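Local coordinates for protein epoxyqueuosine reductase (PDB 5D6S) that belongs to the epoxyqueuosine reductase (QueG) family and binds cobalamin together with two iron-sulfur clusters, at residues Y128-L132 and M190-E194; I30-I34 and I201-Q205; M372-R377 and V393-I399; I326-N331 and T356-A360. All blocks are in the same frame, centred on the assembly; numbering follows the deposited sequence.

Interaction 1: residues Y128-L132 and M190-E194; sequences YHYVL and MYLGE
Tyr-128 and Leu-132, one helical turn apart, lie against Tyr-191 to Gly-193 where the start of helix 128-144 packs on a central strand of the four-stranded antiparallel sheet, at the wall of the cobalamin pocket. The short helix and strand segments run at 53° to each other, their axes 9.3 Å apart. Tyr-128 comes first, and its methylene faces the Tyr-191 ring: CB sits 3.4 Å from the ring centroid, almost exactly on the ring normal, a CH-pi contact over the face. Its CG is turned between the backbone N and the carbonyl carbon (chi1 73°), which leads the phenol end away from the strand; the side chain also lines the cobalamin pocket. The two rings are nearly parallel (16°) but slid apart, with centroids 5.0 Å from each other and little overlap. A flat aromatic suits position 191, since it also stacks with Tyr-101. Farther along the helix, Leu-132 lays its branched end across the foot of the same side chain, CD2 being 3.8 Å from Tyr-191 CB. Gly-193, lacking a side chain, lets that methyl approach the strand backbone, 3.9 Å from Gly-193 N. Leu-132 CD2 also lies 3.4 Å from Leu-192 O, the carbonyl oxygen that is hydrogen-bonded to cobalamin N29.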
loop_
_atom_site.group_PDB
_atom_site.type_symbol
_atom_site.label_atom_id
_atom_site.label_comp_id
_atom_site.label_asym_id
_atom_site.label_seq_id
_atom_site.Cartn_x
_atom_site.Cartn_y
_atom_site.Cartn_z
ATOM N N TYR A 128 9.417 3.928 2.606
ATOM C CA TYR A 128 9.935 4.370 1.305
ATOM C C TYR A 128 9.917 5.893 1.152
ATOM O O TYR A 128 10.845 6.472 0.616
ATOM C CB TYR A 128 9.220 3.660 0.129
ATOM C CG TYR A 128 7.796 4.063 -0.209
ATOM C CD1 TYR A 128 7.536 5.166 -1.012
ATOM C CD2 TYR A 128 6.712 3.323 0.240
ATOM C CE1 TYR A 128 6.239 5.519 -1.363
ATOM C CE2 TYR A 128 5.414 3.688 -0.085
ATOM C CZ TYR A 128 5.189 4.793 -0.897
ATOM O OH TYR A 128 3.904 5.176 -1.226
ATOM N N HIS A 129 8.864 6.540 1.625
ATOM C CA HIS A 129 8.785 8.004 1.554
ATOM C C HIS A 129 10.056 8.628 2.067
ATOM O O HIS A 129 10.550 9.562 1.478
ATOM C CB HIS A 129 7.602 8.579 2.368
ATOM C CG HIS A 129 6.253 8.124 1.893
ATOM N ND1 HIS A 129 5.714 6.901 2.237
ATOM C CD2 HIS A 129 5.330 8.731 1.111
ATOM C CE1 HIS A 129 4.520 6.772 1.686
ATOM N NE2 HIS A 129 4.263 7.870 1.001
ATOM N N TYR A 130 10.554 8.171 3.206
ATOM C CA TYR A 130 11.774 8.755 3.728
ATOM C C TYR A 130 12.983 8.357 2.862
ATOM O O TYR A 130 13.840 9.189 2.564
ATOM C CB TYR A 130 12.049 8.374 5.187
ATOM C CG TYR A 130 13.492 8.665 5.481
ATOM C CD1 TYR A 130 13.950 9.988 5.570
ATOM C CD2 TYR A 130 14.436 7.635 5.544
ATOM C CE1 TYR A 130 15.294 10.263 5.774
ATOM C CE2 TYR A 130 15.787 7.895 5.750
ATOM C CZ TYR A 130 16.213 9.207 5.859
ATOM O OH TYR A 130 17.551 9.476 6.055
ATOM N N VAL A 131 13.060 7.083 2.480
ATOM C CA VAL A 131 14.200 6.583 1.717
ATOM C C VAL A 131 14.368 7.374 0.407
ATOM O O VAL A 131 15.460 7.845 0.092
ATOM C CB VAL A 131 14.094 5.065 1.423
ATOM C CG1 VAL A 131 15.275 4.592 0.591
ATOM C CG2 VAL A 131 14.053 4.257 2.711
ATOM N N LEU A 132 13.283 7.512 -0.345
ATOM C CA LEU A 132 13.333 8.184 -1.639
ATOM C C LEU A 132 13.550 9.694 -1.529
ATOM O O LEU A 132 14.259 10.255 -2.343
ATOM C CB LEU A 132 12.082 7.870 -2.481
ATOM C CG LEU A 132 12.323 6.665 -3.384
ATOM C CD1 LEU A 132 12.587 5.417 -2.555
ATOM C CD2 LEU A 132 11.178 6.450 -4.371
ATOM N N MET A 190 9.019 -2.003 -7.398
ATOM C CA MET A 190 9.747 -0.723 -7.308
ATOM C C MET A 190 8.931 0.403 -6.649
ATOM O O MET A 190 7.732 0.571 -6.940
ATOM C CB MET A 190 10.122 -0.205 -8.701
ATOM C CG MET A 190 10.820 -1.195 -9.626
ATOM S SD MET A 190 10.940 -0.523 -11.293
ATOM C CE MET A 190 9.244 -0.645 -11.894
ATOM N N TYR A 191 9.600 1.168 -5.777
ATOM C CA TYR A 191 9.098 2.461 -5.298
ATOM C C TYR A 191 9.394 3.518 -6.349
ATOM O O TYR A 191 10.434 3.475 -6.990
ATOM C CB TYR A 191 9.810 2.897 -4.015
ATOM C CG TYR A 191 9.828 1.877 -2.881
ATOM C CD1 TYR A 191 8.669 1.227 -2.466
ATOM C CD2 TYR A 191 11.017 1.589 -2.197
ATOM C CE1 TYR A 191 8.694 0.314 -1.416
ATOM C CE2 TYR A 191 11.037 0.691 -1.136
ATOM C CZ TYR A 191 9.877 0.053 -0.749
ATOM O OH TYR A 191 9.901 -0.845 0.302
ATOM N N LEU A 192 8.488 4.466 -6.529
ATOM C CA LEU A 192 8.657 5.528 -7.522
ATOM C C LEU A 192 8.775 6.922 -6.906
ATOM O O LEU A 192 8.225 7.197 -5.850
ATOM C CB LEU A 192 7.494 5.546 -8.525
ATOM C CG LEU A 192 7.292 4.275 -9.358
ATOM C CD1 LEU A 192 6.213 4.479 -10.423
ATOM C CD2 LEU A 192 8.600 3.825 -9.988
ATOM N N GLY A 193 9.510 7.779 -7.600
ATOM C CA GLY A 193 9.640 9.188 -7.263
ATOM C C GLY A 193 9.842 10.055 -8.503
ATOM O O GLY A 193 10.051 9.544 -9.603
ATOM N N GLU A 194 9.784 11.366 -8.312
ATOM C CA GLU A 194 9.994 12.349 -9.379
ATOM C C GLU A 194 10.747 13.554 -8.863
ATOM O O GLU A 194 10.513 14.014 -7.752
ATOM C CB GLU A 194 8.688 12.918 -9.915
ATOM C CG GLU A 194 7.726 11.905 -10.460
ATOM C CD GLU A 194 6.717 11.485 -9.440
ATOM O OE1 GLU A 194 6.697 10.276 -9.134
ATOM O OE2 GLU A 194 5.972 12.365 -8.939
#

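Interaction 2: residues I30-I34 and I201-Q205; sequences IKLEI and IEPDQ
This is a surface contact, part apolar and part ionic, between the first turn of the N-terminal helix 30-40 and the irregular loop that follows strand 190-197. Lys-31 and Ile-201 are at its centre, and their CA atoms lie 6.9 Å apart. The lysine is extended throughout, with CG anti to the backbone N (chi1 178°), and this straight chain carries the ammonium group along the loop to its extended part, Glu-202 to Asp-204. On the way its CD passes 3.8 Å from Ile-201 CG2, an apolar shaft against an apolar branch. At the end, two oxygens grip the nitrogen. Lys-31 NZ donates to the backbone Glu-202 O at 2.7 Å, from above the carbonyl plane, and to Asp-204 OD1 at 3.0 Å, the latter a salt bridge. The carboxylate is met from above its plane, 62° out of it, so charge attraction probably counts for more here than direction. Glu-202 OE1, 5.6 Å from Lys-31 NZ, does not touch it but would probably add to the favourable field. Ile-201 CG1 is 3.8 Å from Ile-30 CD1, and its CD1 meets Ile-34 CD1 tip to tip at 4.1 Å. A beta-branched residue suits position 201 because one branch serves the lysine chain and the other the two isoleucines. Ile-34 continues onto Ile-46 and Phe-48 of strand 45-50, an outermost strand of the sheet, while Asp-204 bonds through its backbone to Phe-48 and Pro-203 touches Thr-50; helix and loop thus both lean on the same edge strand.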
loop_
_atom_site.group_PDB
_atom_site.type_symbol
_atom_site.label_atom_id
_atom_site.label_comp_id
_atom_site.label_asym_id
_atom_site.label_seq_id
_atom_site.Cartn_x
_atom_site.Cartn_y
_atom_site.Cartn_z
ATOM N N ILE A 30 25.312 16.149 -18.872
ATOM C CA ILE A 30 24.586 16.069 -17.601
ATOM C C ILE A 30 23.826 14.761 -17.506
ATOM O O ILE A 30 23.884 14.087 -16.483
ATOM C CB ILE A 30 23.573 17.223 -17.317
ATOM C CG1 ILE A 30 23.148 18.007 -18.579
ATOM C CG2 ILE A 30 24.146 18.170 -16.276
ATOM C CD1 ILE A 30 22.323 17.234 -19.592
ATOM N N LYS A 31 23.143 14.387 -18.578
ATOM C CA LYS A 31 22.315 13.183 -18.580
ATOM C C LYS A 31 23.148 11.930 -18.230
ATOM O O LYS A 31 22.696 11.066 -17.488
ATOM C CB LYS A 31 21.597 13.035 -19.938
ATOM C CG LYS A 31 20.744 11.793 -20.044
ATOM C CD LYS A 31 19.737 11.898 -21.173
ATOM C CE LYS A 31 19.141 10.538 -21.472
ATOM N NZ LYS A 31 17.961 10.642 -22.368
ATOM N N LEU A 32 24.358 11.847 -18.770
ATOM C CA LEU A 32 25.255 10.724 -18.486
ATOM C C LEU A 32 25.807 10.871 -17.069
ATOM O O LEU A 32 26.040 9.879 -16.386
ATOM C CB LEU A 32 26.392 10.659 -19.518
ATOM C CG LEU A 32 26.959 9.271 -19.839
ATOM C CD1 LEU A 32 27.783 9.326 -21.124
ATOM C CD2 LEU A 32 27.803 8.687 -18.708
ATOM N N GLU A 33 26.013 12.113 -16.641
ATOM C CA GLU A 33 26.545 12.399 -15.297
ATOM C C GLU A 33 25.539 12.110 -14.194
ATOM O O GLU A 33 25.906 11.614 -13.131
ATOM C CB GLU A 33 27.027 13.857 -15.182
ATOM C CG GLU A 33 28.505 14.059 -15.492
ATOM C CD GLU A 33 29.394 13.109 -14.709
ATOM O OE1 GLU A 33 29.078 12.834 -13.521
ATOM O OE2 GLU A 33 30.400 12.633 -15.284
ATOM N N ILE A 34 24.277 12.448 -14.452
ATOM C CA ILE A 34 23.168 12.153 -13.542
ATOM C C ILE A 34 23.068 10.649 -13.372
ATOM O O ILE A 34 23.213 10.141 -12.264
ATOM C CB ILE A 34 21.841 12.745 -14.063
ATOM C CG1 ILE A 34 21.805 14.242 -13.771
ATOM C CG2 ILE A 34 20.647 12.081 -13.407
ATOM C CD1 ILE A 34 20.683 14.989 -14.464
ATOM N N ILE A 201 16.751 18.654 -21.008
ATOM C CA ILE A 201 17.406 17.345 -21.158
ATOM C C ILE A 201 16.668 16.442 -22.125
ATOM O O ILE A 201 15.445 16.493 -22.247
ATOM C CB ILE A 201 17.630 16.617 -19.814
ATOM C CG1 ILE A 201 18.579 17.442 -18.928
ATOM C CG2 ILE A 201 18.209 15.217 -20.035
ATOM C CD1 ILE A 201 18.832 16.870 -17.548
ATOM N N GLU A 202 17.469 15.635 -22.820
ATOM C CA GLU A 202 16.999 14.639 -23.779
ATOM C C GLU A 202 16.045 13.651 -23.125
ATOM O O GLU A 202 16.480 12.875 -22.270
ATOM C CB GLU A 202 18.195 13.848 -24.347
ATOM C CG GLU A 202 18.958 14.553 -25.454
ATOM C CD GLU A 202 18.236 14.458 -26.780
ATOM O OE1 GLU A 202 18.116 13.330 -27.304
ATOM O OE2 GLU A 202 17.789 15.504 -27.298
ATOM N N PRO A 203 14.760 13.669 -23.527
ATOM C CA PRO A 203 13.860 12.637 -23.022
ATOM C C PRO A 203 14.346 11.234 -23.356
ATOM O O PRO A 203 14.900 11.017 -24.430
ATOM C CB PRO A 203 12.534 12.940 -23.735
ATOM C CG PRO A 203 12.592 14.403 -24.013
ATOM C CD PRO A 203 14.038 14.705 -24.292
ATOM N N ASP A 204 14.167 10.304 -22.422
ATOM C CA ASP A 204 14.386 8.893 -22.692
ATOM C C ASP A 204 13.264 8.366 -23.598
ATOM O O ASP A 204 12.335 9.104 -23.938
ATOM C CB ASP A 204 14.467 8.086 -21.382
ATOM C CG ASP A 204 15.884 7.975 -20.847
ATOM O OD1 ASP A 204 16.839 8.002 -21.659
ATOM O OD2 ASP A 204 16.048 7.813 -19.621
ATOM N N GLN A 205 13.357 7.090 -23.962
ATOM C CA GLN A 205 12.518 6.531 -25.004
ATOM C C GLN A 205 11.085 6.188 -24.574
ATOM O O GLN A 205 10.124 6.794 -25.049
ATOM C CB GLN A 205 13.188 5.284 -25.609
ATOM C CG GLN A 205 14.296 5.581 -26.609
ATOM C CD GLN A 205 13.767 5.932 -27.997
ATOM O OE1 GLN A 205 13.884 5.133 -28.934
ATOM N NE2 GLN A 205 13.200 7.130 -28.144
#

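Interaction 3: residues M372-R377 and V393-I399; sequences MLDYMR and VCAKWQI
Arg-377 NH1, at the end of a side chain whose stem touches Ile-399, donates to Asp-374 OD1 at 2.6 Å in a fairly straight salt bridge (N-H...O angle 159°). The acceptor lies at the edge of the guanidinium, in its plane, whereas the arginine nitrogen comes from above the carboxylate plane. The pair ties the guanidinium back to its own helix, 370-377; the Arg-377 CG methylene rests 4.1 Å from Ile-399 CG2. Across the contact, which joins this helix to the end of helix 384-396, the side chains meet mainly through apolar groups. Trp-397 is the central piece. Its six-membered ring packs against side chains of the neighbouring helix, where Leu-373 CD2 comes 3.7 Å from Trp-397 CE3 and the Met-372 CG methylene 3.8 Å from Trp-397 CZ3, both obliquely. Met-376 crosses the indole at about a right angle; bent at chi2 and chi3, it folds its tail round so that CE reaches Val-393 CG1 at 3.8 Å. That valine methyl in turn covers one face of the indole. Flexible methionines suit a surface shaped by a bulky indole, because they can bend to follow it. Helix 384-396 ends in a Schellman motif with Gln-398 at positive phi as the C-prime residue and Ile-399 N bonded to Cys-394 O. This turn swings Ile-399 back, its CD1 4.2 Å from Leu-373 CD2. Just beyond, Met-376 O is bonded to Trp-390 NE1 of helix 384-396. Between the segments themselves there is no hydrogen bond, so their contact probably rests on apolar packing round the buried Trp-397, while the Asp-374/Arg-377 pair lies toward the exposed side.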
loop_
_atom_site.group_PDB
_atom_site.type_symbol
_atom_site.label_atom_id
_atom_site.label_comp_id
_atom_site.label_asym_id
_atom_site.label_seq_id
_atom_site.Cartn_x
_atom_site.Cartn_y
_atom_site.Cartn_z
ATOM N N MET A 372 -21.000 -20.011 26.289
ATOM C CA MET A 372 -20.673 -19.012 25.301
ATOM C C MET A 372 -21.935 -18.359 24.799
ATOM O O MET A 372 -21.964 -17.123 24.645
ATOM C CB MET A 372 -19.887 -19.612 24.137
ATOM C CG MET A 372 -19.423 -18.579 23.103
ATOM S SD MET A 372 -18.142 -17.385 23.603
ATOM C CE MET A 372 -16.826 -18.524 24.048
ATOM N N LEU A 373 -22.977 -19.154 24.579
ATOM C CA LEU A 373 -24.267 -18.572 24.182
ATOM C C LEU A 373 -24.769 -17.576 25.236
ATOM O O LEU A 373 -25.244 -16.500 24.903
ATOM C CB LEU A 373 -25.319 -19.641 23.924
ATOM C CG LEU A 373 -24.995 -20.603 22.775
ATOM C CD1 LEU A 373 -26.009 -21.726 22.717
ATOM C CD2 LEU A 373 -24.942 -19.873 21.440
ATOM N N ASP A 374 -24.592 -17.902 26.510
ATOM C CA ASP A 374 -24.975 -16.973 27.577
ATOM C C ASP A 374 -24.085 -15.705 27.560
ATOM O O ASP A 374 -24.578 -14.598 27.784
ATOM C CB ASP A 374 -24.948 -17.655 28.960
ATOM C CG ASP A 374 -26.003 -18.786 29.105
ATOM O OD1 ASP A 374 -26.696 -19.119 28.109
ATOM O OD2 ASP A 374 -26.133 -19.344 30.232
ATOM N N TYR A 375 -22.783 -15.862 27.292
ATOM C CA TYR A 375 -21.868 -14.699 27.230
ATOM C C TYR A 375 -22.391 -13.747 26.188
ATOM O O TYR A 375 -22.541 -12.553 26.446
ATOM C CB TYR A 375 -20.432 -15.117 26.864
ATOM C CG TYR A 375 -19.531 -13.952 26.497
ATOM C CD1 TYR A 375 -19.127 -13.041 27.459
ATOM C CD2 TYR A 375 -19.111 -13.731 25.188
ATOM C CE1 TYR A 375 -18.329 -11.938 27.149
ATOM C CE2 TYR A 375 -18.291 -12.633 24.866
ATOM C CZ TYR A 375 -17.903 -11.743 25.857
ATOM O OH TYR A 375 -17.076 -10.640 25.597
ATOM N N MET A 376 -22.630 -14.293 24.994
ATOM C CA MET A 376 -23.004 -13.502 23.811
ATOM C C MET A 376 -24.372 -12.900 23.998
ATOM O O MET A 376 -24.553 -11.714 23.791
ATOM C CB MET A 376 -22.963 -14.393 22.550
ATOM C CG MET A 376 -23.194 -13.700 21.222
ATOM S SD MET A 376 -22.008 -12.423 20.803
ATOM C CE MET A 376 -20.512 -13.410 20.600
ATOM N N ARG A 377 -25.331 -13.724 24.421
ATOM C CA ARG A 377 -26.684 -13.246 24.704
ATOM C C ARG A 377 -26.621 -12.048 25.648
ATOM O O ARG A 377 -27.401 -11.104 25.528
ATOM C CB ARG A 377 -27.552 -14.371 25.318
ATOM C CG ARG A 377 -29.047 -14.058 25.440
ATOM C CD ARG A 377 -29.856 -15.209 26.064
ATOM N NE ARG A 377 -29.613 -16.520 25.423
ATOM C CZ ARG A 377 -28.945 -17.542 25.966
ATOM N NH1 ARG A 377 -28.440 -17.451 27.195
ATOM N NH2 ARG A 377 -28.783 -18.676 25.281
ATOM N N VAL A 393 -24.315 -12.298 14.905
ATOM C CA VAL A 393 -23.776 -13.488 15.584
ATOM C C VAL A 393 -24.925 -14.186 16.279
ATOM O O VAL A 393 -25.139 -15.364 16.102
ATOM C CB VAL A 393 -22.646 -13.148 16.578
ATOM C CG1 VAL A 393 -22.323 -14.349 17.421
ATOM C CG2 VAL A 393 -21.394 -12.692 15.834
ATOM N N CYS A 394 -25.686 -13.427 17.049
ATOM C CA CYS A 394 -26.885 -13.943 17.628
ATOM C C CYS A 394 -27.702 -14.743 16.602
ATOM O O CYS A 394 -28.015 -15.910 16.822
ATOM C CB CYS A 394 -27.686 -12.811 18.239
ATOM S SG CYS A 394 -26.962 -12.220 19.792
ATOM N N ALA A 395 -28.024 -14.144 15.469
ATOM C CA ALA A 395 -28.825 -14.838 14.458
ATOM C C ALA A 395 -28.157 -16.113 13.980
ATOM O O ALA A 395 -28.813 -17.135 13.781
ATOM C CB ALA A 395 -29.101 -13.934 13.271
ATOM N N LYS A 396 -26.855 -16.045 13.758
ATOM C CA LYS A 396 -26.084 -17.209 13.337
ATOM C C LYS A 396 -26.113 -18.323 14.407
ATOM O O LYS A 396 -26.018 -19.489 14.091
ATOM C CB LYS A 396 -24.657 -16.761 13.045
ATOM C CG LYS A 396 -23.657 -17.862 12.773
ATOM C CD LYS A 396 -22.315 -17.237 12.445
ATOM C CE LYS A 396 -21.300 -18.288 12.043
ATOM N NZ LYS A 396 -20.179 -17.629 11.330
ATOM N N TRP A 397 -26.201 -17.942 15.677
ATOM C CA TRP A 397 -26.174 -18.899 16.773
ATOM C C TRP A 397 -27.566 -19.168 17.296
ATOM O O TRP A 397 -27.732 -19.728 18.373
ATOM C CB TRP A 397 -25.279 -18.384 17.913
ATOM C CG TRP A 397 -23.797 -18.407 17.624
ATOM C CD1 TRP A 397 -23.192 -18.882 16.524
ATOM C CD2 TRP A 397 -22.756 -17.970 18.506
ATOM N NE1 TRP A 397 -21.820 -18.767 16.644
ATOM C CE2 TRP A 397 -21.531 -18.209 17.859
ATOM C CE3 TRP A 397 -22.743 -17.427 19.787
ATOM C CZ2 TRP A 397 -20.303 -17.876 18.426
ATOM C CZ3 TRP A 397 -21.527 -17.113 20.364
ATOM C CH2 TRP A 397 -20.321 -17.334 19.678
ATOM N N GLN A 398 -28.577 -18.754 16.537
ATOM C CA GLN A 398 -29.948 -19.147 16.817
ATOM C C GLN A 398 -30.367 -18.690 18.205
ATOM O O GLN A 398 -31.149 -19.346 18.883
ATOM C CB GLN A 398 -30.071 -20.669 16.681
ATOM C CG GLN A 398 -31.354 -21.153 16.023
ATOM C CD GLN A 398 -31.193 -21.366 14.526
ATOM O OE1 GLN A 398 -30.397 -22.203 14.095
ATOM N NE2 GLN A 398 -31.960 -20.630 13.730
ATOM N N ILE A 399 -29.836 -17.556 18.631
ATOM C CA ILE A 399 -30.283 -16.926 19.858
ATOM C C ILE A 399 -31.476 -16.067 19.500
ATOM O O ILE A 399 -31.309 -14.959 19.004
ATOM C CB ILE A 399 -29.187 -16.033 20.467
ATOM C CG1 ILE A 399 -28.035 -16.906 20.977
ATOM C CG2 ILE A 399 -29.762 -15.142 21.574
ATOM C CD1 ILE A 399 -26.763 -16.142 21.218
#

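Interaction 4: residues I326-N331 and T356-A360; sequences IIALAN and TAIWA
The indole of Trp-359 and the amide of Asn-331 are the flat groups here: Asn-331 OD1 lies at the edge of the indole, near its plane, 4.3 Å from Trp-359 CH2, and the backbone Thr-356 O is also at the ring's edge. Arg-253 makes a cation-pi contact with the indole, and the Asn-331 amide nitrogen bonds to the carbonyl oxygens of Arg-253 and Lys-257. Trp-359 CG stands anti to the backbone N (chi1 172°), which sends the six-membered ring across to helix 318-331. There Ala-330 CB approaches Trp-359 CZ3 obliquely at 3.6 Å, and Ile-327 CG1 lies 4.1 Å from the same Trp-359 CZ3. Beside this, the helices come together on small residues: Ala-330 CB meets Ala-360 CB at 3.7 Å, and their CA atoms are just 4.9 Å apart. The two segments run almost parallel (3°), with helix 338-347 between them in sequence and its Leu-341 touching both Ile-326 and Ala-357. Thr-356 turns its methyl to the partner helix, CG2 being 3.7 Å from Ile-326 CG2, while its hydroxyl bonds to Ile-352 O in its own helix. The Thr-356 hydroxyl and the Asn-331 amide nitrogen thus bond elsewhere, and the contact itself rests on close, buried apolar packing that alanine makes possible.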
loop_
_atom_site.group_PDB
_atom_site.type_symbol
_atom_site.label_atom_id
_atom_site.label_comp_id
_atom_site.label_asym_id
_atom_site.label_seq_id
_atom_site.Cartn_x
_atom_site.Cartn_y
_atom_site.Cartn_z
ATOM N N ILE A 326 -7.335 -8.464 14.243
ATOM C CA ILE A 326 -8.507 -9.194 14.768
ATOM C C ILE A 326 -9.141 -9.975 13.637
ATOM O O ILE A 326 -9.513 -11.142 13.790
ATOM C CB ILE A 326 -9.522 -8.257 15.404
ATOM C CG1 ILE A 326 -8.956 -7.723 16.716
ATOM C CG2 ILE A 326 -10.824 -8.992 15.670
ATOM C CD1 ILE A 326 -9.640 -6.466 17.172
ATOM N N ILE A 327 -9.202 -9.354 12.473
ATOM C CA ILE A 327 -9.758 -10.033 11.332
ATOM C C ILE A 327 -8.910 -11.246 10.943
ATOM O O ILE A 327 -9.454 -12.300 10.585
ATOM C CB ILE A 327 -9.952 -9.078 10.169
ATOM C CG1 ILE A 327 -11.056 -8.073 10.536
ATOM C CG2 ILE A 327 -10.345 -9.843 8.917
ATOM C CD1 ILE A 327 -11.124 -6.839 9.649
ATOM N N ALA A 328 -7.597 -11.090 10.968
ATOM C CA ALA A 328 -6.700 -12.188 10.617
ATOM C C ALA A 328 -6.927 -13.339 11.573
ATOM O O ALA A 328 -7.143 -14.480 11.150
ATOM C CB ALA A 328 -5.248 -11.732 10.696
ATOM N N LEU A 329 -6.905 -13.033 12.872
ATOM C CA LEU A 329 -7.189 -14.051 13.884
ATOM C C LEU A 329 -8.525 -14.771 13.644
ATOM O O LEU A 329 -8.618 -15.980 13.849
ATOM C CB LEU A 329 -7.186 -13.439 15.270
ATOM C CG LEU A 329 -5.795 -13.068 15.708
ATOM C CD1 LEU A 329 -5.883 -12.249 16.991
ATOM C CD2 LEU A 329 -4.934 -14.295 15.915
ATOM N N ALA A 330 -9.547 -14.038 13.210
ATOM C CA ALA A 330 -10.796 -14.686 12.897
ATOM C C ALA A 330 -10.655 -15.595 11.655
ATOM O O ALA A 330 -11.154 -16.707 11.628
ATOM C CB ALA A 330 -11.876 -13.648 12.692
ATOM N N ASN A 331 -9.961 -15.110 10.631
ATOM C CA ASN A 331 -9.696 -15.912 9.438
ATOM C C ASN A 331 -8.861 -17.170 9.684
ATOM O O ASN A 331 -9.010 -18.159 8.971
ATOM C CB ASN A 331 -9.024 -15.053 8.366
ATOM C CG ASN A 331 -10.001 -14.114 7.714
ATOM O OD1 ASN A 331 -11.234 -14.317 7.808
ATOM N ND2 ASN A 331 -9.487 -13.074 7.065
ATOM N N THR A 356 -15.591 -5.503 15.786
ATOM C CA THR A 356 -14.859 -6.455 14.937
ATOM C C THR A 356 -14.649 -7.747 15.734
ATOM O O THR A 356 -14.910 -8.832 15.234
ATOM C CB THR A 356 -13.548 -5.857 14.463
ATOM O OG1 THR A 356 -13.824 -4.601 13.821
ATOM C CG2 THR A 356 -12.869 -6.787 13.526
ATOM N N ALA A 357 -14.281 -7.604 17.004
ATOM C CA ALA A 357 -14.091 -8.750 17.888
ATOM C C ALA A 357 -15.377 -9.579 18.073
ATOM O O ALA A 357 -15.320 -10.802 18.063
ATOM C CB ALA A 357 -13.557 -8.303 19.236
ATOM N N ILE A 358 -16.523 -8.920 18.233
ATOM C CA ILE A 358 -17.788 -9.633 18.349
ATOM C C ILE A 358 -18.027 -10.521 17.135
ATOM O O ILE A 358 -18.292 -11.709 17.271
ATOM C CB ILE A 358 -18.954 -8.647 18.503
ATOM C CG1 ILE A 358 -18.943 -8.085 19.926
ATOM C CG2 ILE A 358 -20.277 -9.336 18.222
ATOM C CD1 ILE A 358 -19.877 -6.936 20.089
ATOM N N TRP A 359 -17.835 -9.951 15.941
ATOM C CA TRP A 359 -17.858 -10.727 14.726
ATOM C C TRP A 359 -16.875 -11.886 14.802
ATOM O O TRP A 359 -17.200 -13.012 14.439
ATOM C CB TRP A 359 -17.511 -9.842 13.511
ATOM C CG TRP A 359 -17.332 -10.607 12.216
ATOM C CD1 TRP A 359 -18.316 -11.151 11.448
ATOM C CD2 TRP A 359 -16.106 -10.922 11.569
ATOM N NE1 TRP A 359 -17.776 -11.776 10.344
ATOM C CE2 TRP A 359 -16.420 -11.641 10.390
ATOM C CE3 TRP A 359 -14.775 -10.654 11.849
ATOM C CZ2 TRP A 359 -15.447 -12.109 9.515
ATOM C CZ3 TRP A 359 -13.784 -11.126 10.961
ATOM C CH2 TRP A 359 -14.132 -11.842 9.818
ATOM N N ALA A 360 -15.659 -11.583 15.216
ATOM C CA ALA A 360 -14.568 -12.554 15.203
ATOM C C ALA A 360 -14.922 -13.787 16.058
ATOM O O ALA A 360 -14.594 -14.936 15.679
ATOM C CB ALA A 360 -13.263 -11.912 15.655
#

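Interactions 1 and 4 are buried, interaction 3 is partly so, and interaction 2 lies at the surface. Interactions 1 and 2 both lean on the four-stranded sheet: 128-132 packs on strand 190-197, while the loop segment 201-205 and helix 30-40 rest on the edge strand 45-50. The centres of interactions 1 and 2 are about 20 Å apart. The other two lie on the opposite side of the chain's centre, among C-terminal helices, and touch through Val-393 CG2 and Ile-358 O (3.6 Å). Chemistry follows place: aromatic faces at the cobalamin pocket, a lysine ion pair across the exposed contact, alanines and tryptophan between buried helices, and methionines around tryptophan at the chain's end.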